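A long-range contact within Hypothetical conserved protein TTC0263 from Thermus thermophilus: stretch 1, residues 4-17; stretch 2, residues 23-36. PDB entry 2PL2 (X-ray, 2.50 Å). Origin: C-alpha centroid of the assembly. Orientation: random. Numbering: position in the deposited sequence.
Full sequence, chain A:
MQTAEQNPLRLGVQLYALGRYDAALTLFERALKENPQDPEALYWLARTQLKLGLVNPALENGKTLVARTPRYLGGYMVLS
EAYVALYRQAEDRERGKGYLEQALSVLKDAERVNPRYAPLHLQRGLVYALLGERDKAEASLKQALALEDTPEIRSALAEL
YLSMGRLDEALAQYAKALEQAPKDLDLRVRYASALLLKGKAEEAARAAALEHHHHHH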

# COMPACT_ATOMS: atom_id res chain seq x y z
N ALA A 4 27.80 15.53 -1.49
CA ALA A 4 26.59 16.19 -2.08
C ALA A 4 25.43 15.20 -2.18
O ALA A 4 24.26 15.58 -2.02
CB ALA A 4 26.92 16.75 -3.47
N GLU A 5 25.75 13.94 -2.45
CA GLU A 5 24.72 12.91 -2.54
C GLU A 5 24.55 12.23 -1.19
O GLU A 5 23.61 11.48 -0.97
CB GLU A 5 25.10 11.85 -3.57
CG GLU A 5 24.10 10.69 -3.62
CD GLU A 5 24.74 9.38 -4.02
OE1 GLU A 5 25.79 9.03 -3.44
OE2 GLU A 5 24.19 8.69 -4.90
N GLN A 6 25.49 12.50 -0.28
CA GLN A 6 25.45 11.89 1.05
C GLN A 6 24.22 12.29 1.87
O GLN A 6 23.44 11.42 2.26
CB GLN A 6 26.72 12.27 1.83
CG GLN A 6 26.92 11.45 3.11
CD GLN A 6 28.05 11.98 3.98
OE1 GLN A 6 29.17 12.21 3.51
NE2 GLN A 6 27.75 12.19 5.26
N ASN A 7 24.06 13.58 2.11
CA ASN A 7 22.93 14.07 2.88
C ASN A 7 21.57 13.65 2.33
O ASN A 7 20.78 13.02 3.03
CB ASN A 7 22.99 15.60 3.02
CG ASN A 7 24.21 16.07 3.80
OD1 ASN A 7 24.60 15.47 4.81
ND2 ASN A 7 24.82 17.16 3.33
N PRO A 8 21.27 14.00 1.07
CA PRO A 8 19.96 13.59 0.56
C PRO A 8 19.73 12.08 0.60
O PRO A 8 18.63 11.63 0.93
CB PRO A 8 19.95 14.17 -0.87
CG PRO A 8 21.41 14.26 -1.23
CD PRO A 8 22.03 14.76 0.06
N LEU A 9 20.75 11.30 0.28
CA LEU A 9 20.62 9.85 0.28
C LEU A 9 20.42 9.31 1.70
O LEU A 9 19.58 8.44 1.93
CB LEU A 9 21.86 9.19 -0.34
CG LEU A 9 21.92 7.66 -0.35
CD1 LEU A 9 20.86 7.08 -1.27
CD2 LEU A 9 23.31 7.22 -0.81
N ARG A 10 21.19 9.84 2.65
CA ARG A 10 21.09 9.40 4.03
C ARG A 10 19.74 9.74 4.66
O ARG A 10 19.17 8.92 5.38
CB ARG A 10 22.22 9.99 4.89
CG ARG A 10 22.20 9.48 6.33
CD ARG A 10 23.55 9.58 7.06
NE ARG A 10 24.02 10.95 7.23
CZ ARG A 10 23.32 11.94 7.79
NH1 ARG A 10 22.09 11.71 8.24
NH2 ARG A 10 23.84 13.15 7.91
N LEU A 11 19.24 10.93 4.37
CA LEU A 11 17.96 11.35 4.92
C LEU A 11 16.85 10.54 4.28
O LEU A 11 15.85 10.21 4.93
CB LEU A 11 17.73 12.84 4.66
CG LEU A 11 16.44 13.45 5.24
CD1 LEU A 11 16.36 13.19 6.74
CD2 LEU A 11 16.42 14.95 4.95
N GLY A 12 17.03 10.20 3.02
CA GLY A 12 16.02 9.42 2.34
C GLY A 12 15.85 8.06 2.99
O GLY A 12 14.72 7.59 3.17
N VAL A 13 16.95 7.41 3.35
CA VAL A 13 16.88 6.09 3.98
C VAL A 13 16.17 6.15 5.33
O VAL A 13 15.44 5.23 5.71
CB VAL A 13 18.29 5.47 4.20
CG1 VAL A 13 18.15 4.07 4.75
CG2 VAL A 13 19.07 5.46 2.91
N GLN A 14 16.39 7.24 6.06
CA GLN A 14 15.77 7.42 7.36
C GLN A 14 14.26 7.57 7.18
O GLN A 14 13.47 6.84 7.78
CB GLN A 14 16.40 8.63 8.07
CG GLN A 14 17.93 8.47 8.16
CD GLN A 14 18.66 9.64 8.79
OE1 GLN A 14 18.25 10.80 8.66
NE2 GLN A 14 19.77 9.35 9.45
N LEU A 15 13.85 8.50 6.31
CA LEU A 15 12.43 8.72 6.05
C LEU A 15 11.77 7.46 5.53
O LEU A 15 10.59 7.23 5.80
CB LEU A 15 12.24 9.85 5.03
CG LEU A 15 12.39 11.27 5.58
CD1 LEU A 15 12.49 12.25 4.45
CD2 LEU A 15 11.19 11.61 6.45
N TYR A 16 12.51 6.66 4.77
CA TYR A 16 11.93 5.44 4.24
C TYR A 16 11.59 4.55 5.42
O TYR A 16 10.50 4.01 5.49
CB TYR A 16 12.89 4.72 3.28
CG TYR A 16 12.35 3.39 2.78
CD1 TYR A 16 11.51 3.31 1.67
CD2 TYR A 16 12.62 2.21 3.47
CE1 TYR A 16 10.96 2.09 1.26
CE2 TYR A 16 12.07 0.99 3.07
CZ TYR A 16 11.24 0.94 1.98
OH TYR A 16 10.68 -0.27 1.63
N ALA A 17 12.54 4.40 6.35
CA ALA A 17 12.34 3.57 7.54
C ALA A 17 11.21 4.13 8.40
O ALA A 17 10.60 3.40 9.18
CB ALA A 17 13.63 3.50 8.37
N ALA A 23 8.04 11.40 0.67
CA ALA A 23 9.16 12.30 0.97
C ALA A 23 10.46 11.59 0.63
O ALA A 23 11.44 12.22 0.23
CB ALA A 23 9.15 12.71 2.44
N ALA A 24 10.46 10.27 0.78
CA ALA A 24 11.64 9.45 0.50
C ALA A 24 12.00 9.52 -0.98
O ALA A 24 13.17 9.71 -1.34
CB ALA A 24 11.37 8.00 0.92
N LEU A 25 10.99 9.39 -1.83
CA LEU A 25 11.16 9.41 -3.28
C LEU A 25 11.91 10.64 -3.78
O LEU A 25 12.89 10.52 -4.50
CB LEU A 25 9.80 9.35 -3.97
CG LEU A 25 9.92 9.25 -5.50
CD1 LEU A 25 10.19 7.78 -5.87
CD2 LEU A 25 8.65 9.72 -6.16
N THR A 26 11.45 11.83 -3.37
CA THR A 26 12.06 13.07 -3.79
C THR A 26 13.53 13.19 -3.37
O THR A 26 14.35 13.75 -4.11
CB THR A 26 11.26 14.29 -3.26
OG1 THR A 26 11.41 14.39 -1.84
CG2 THR A 26 9.78 14.15 -3.59
N LEU A 27 13.86 12.67 -2.20
CA LEU A 27 15.24 12.73 -1.73
C LEU A 27 16.13 11.80 -2.55
O LEU A 27 17.26 12.15 -2.87
CB LEU A 27 15.32 12.34 -0.25
CG LEU A 27 14.80 13.41 0.73
CD1 LEU A 27 14.64 12.78 2.10
CD2 LEU A 27 15.76 14.58 0.78
N PHE A 28 15.61 10.63 -2.89
CA PHE A 28 16.35 9.66 -3.68
C PHE A 28 16.55 10.16 -5.11
O PHE A 28 17.48 9.73 -5.81
CB PHE A 28 15.62 8.30 -3.70
CG PHE A 28 15.58 7.62 -2.35
CD1 PHE A 28 16.68 7.68 -1.49
CD2 PHE A 28 14.45 6.92 -1.94
CE1 PHE A 28 16.64 7.07 -0.25
CE2 PHE A 28 14.42 6.31 -0.70
CZ PHE A 28 15.51 6.38 0.14
N GLU A 29 15.67 11.05 -5.55
CA GLU A 29 15.78 11.61 -6.88
C GLU A 29 16.92 12.63 -6.85
O GLU A 29 17.76 12.66 -7.75
CB GLU A 29 14.44 12.22 -7.30
CG GLU A 29 13.36 11.14 -7.39
CD GLU A 29 11.96 11.66 -7.66
OE1 GLU A 29 11.59 12.72 -7.11
OE2 GLU A 29 11.22 10.98 -8.41
N ARG A 30 16.98 13.43 -5.79
CA ARG A 30 18.05 14.41 -5.65
C ARG A 30 19.39 13.67 -5.52
O ARG A 30 20.44 14.21 -5.86
CB ARG A 30 17.82 15.27 -4.41
CG ARG A 30 16.73 16.32 -4.56
CD ARG A 30 16.36 16.94 -3.22
NE ARG A 30 17.55 17.37 -2.48
CZ ARG A 30 17.53 17.83 -1.23
NH1 ARG A 30 16.38 17.91 -0.56
NH2 ARG A 30 18.67 18.18 -0.64
N ALA A 31 19.33 12.44 -5.02
CA ALA A 31 20.51 11.61 -4.83
C ALA A 31 21.03 11.20 -6.18
O ALA A 31 22.24 11.08 -6.39
CB ALA A 31 20.15 10.38 -4.00
N LEU A 32 20.11 10.97 -7.10
CA LEU A 32 20.45 10.57 -8.45
C LEU A 32 20.93 11.75 -9.30
O LEU A 32 21.86 11.61 -10.08
CB LEU A 32 19.24 9.93 -9.10
CG LEU A 32 18.89 8.61 -8.43
CD1 LEU A 32 17.51 8.19 -8.85
CD2 LEU A 32 19.94 7.55 -8.80
N LYS A 33 20.32 12.92 -9.13
CA LYS A 33 20.74 14.08 -9.90
C LYS A 33 22.18 14.44 -9.56
O LYS A 33 22.80 15.22 -10.28
CB LYS A 33 19.83 15.28 -9.65
CG LYS A 33 20.14 16.47 -10.55
CD LYS A 33 19.13 17.62 -10.38
CE LYS A 33 17.75 17.30 -10.98
NZ LYS A 33 17.72 17.31 -12.47
N GLU A 34 22.71 13.87 -8.48
CA GLU A 34 24.08 14.15 -8.09
C GLU A 34 25.01 13.03 -8.52
O GLU A 34 26.18 13.26 -8.80
CB GLU A 34 24.19 14.33 -6.57
CG GLU A 34 23.53 15.58 -5.99
CD GLU A 34 24.01 16.89 -6.62
OE1 GLU A 34 25.24 17.11 -6.73
OE2 GLU A 34 23.15 17.71 -6.97
N ASN A 35 24.47 11.82 -8.58
CA ASN A 35 25.22 10.62 -8.97
C ASN A 35 24.21 9.74 -9.70
O ASN A 35 23.74 8.73 -9.17
CB ASN A 35 25.72 9.92 -7.71
CG ASN A 35 26.69 8.79 -8.01
OD1 ASN A 35 26.51 8.03 -8.96
ND2 ASN A 35 27.71 8.66 -7.17
N PRO A 36 23.88 10.10 -10.95
CA PRO A 36 22.94 9.45 -11.88
C PRO A 36 22.96 7.93 -11.98
O PRO A 36 21.94 7.30 -12.28
CB PRO A 36 23.26 10.12 -13.21
CG PRO A 36 23.67 11.50 -12.79
CD PRO A 36 24.58 11.20 -11.64

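Two neighbouring helices joined by a short turn can pack closely when a residue without a side chain lies where they meet, and the hairpin at the start of TTC0263 illustrates the principle well. Helix 6-17 and helix 23-32 run nearly antiparallel, at 155°, and their axes approach to 7.9 Å. No hydrogen bond crosses between the stretches; the 706 Å² they bury rests largely on the packing of apolar side chains and backbone, with charged and polar residues joining in at the open end.

The walk begins at the open end of the hairpin. Ala-4 touches the exposed side chain of Glu-34, its CB 3.7 Å from Glu-34 OE1. Glu-5 lies with its CA 5.0 Å from the CA of Ala-31, close enough for its aliphatic portion to pack on the opposing backbone: Glu-5 CG is 3.4 Å from Ala-31 O. Its carboxylate gains no polar partner here. Glu-5 OE2 also stands 3.4 Å from Ala-31 O, but both are acceptors, and the same OE2 lies 3.4 Å from a carbon, Asn-35 CB.

One turn on, Pro-8 points toward the second helix. Its carbonyl O meets Leu-27 CB at 3.6 Å, while Pro-8 CB lies over one face of the Arg-30 guanidinium, 4.2 Å from NH2. Leu-9, directed sideways, reaches both Ala-31 (CB to CB, 4.2 Å) and the ring of Phe-28 (CD1 to CD1, 4.2 Å). Leu-11 flanks Leu-27, with its CG 3.7 Å from Leu-27 CD1.

Gly-12 is the heart of the example. Its CA comes within 4.8 Å of Ala-24 CA, and Phe-28 uses the space left free: Phe-28 CZ is 3.3 Å from Gly-12 C. A CB in ideal position on Gly-12 would fall 2.5 Å from Phe-28 CE1, a clash, and would sit tightly against Leu-27 CB at 3.4 Å. The bare backbone thus admits the aromatic ring and also forms part of the hole, completed by Pro-8, Leu-11 and Leu-15, that receives Leu-27 as a knob.

Val-13 points away, yet its backbone N lies 3.6 Å from Phe-28 CE1. Leu-15 turns back toward the partner helix, where its CD1 packs against Ala-23 CB at 3.9 Å and against Leu-27 CD1 at 3.2 Å, shorter than two methyl groups normally approach, so that the exact figure deserves little weight at this resolution. Tyr-16 closes the series: its CB is 4.3 Å from Ala-24 CB and approaches the edge of the Phe-28 ring, 4.4 Å from CZ. The end of its side chain leads away, and its hydroxyl is hydrogen-bonded elsewhere in the structure.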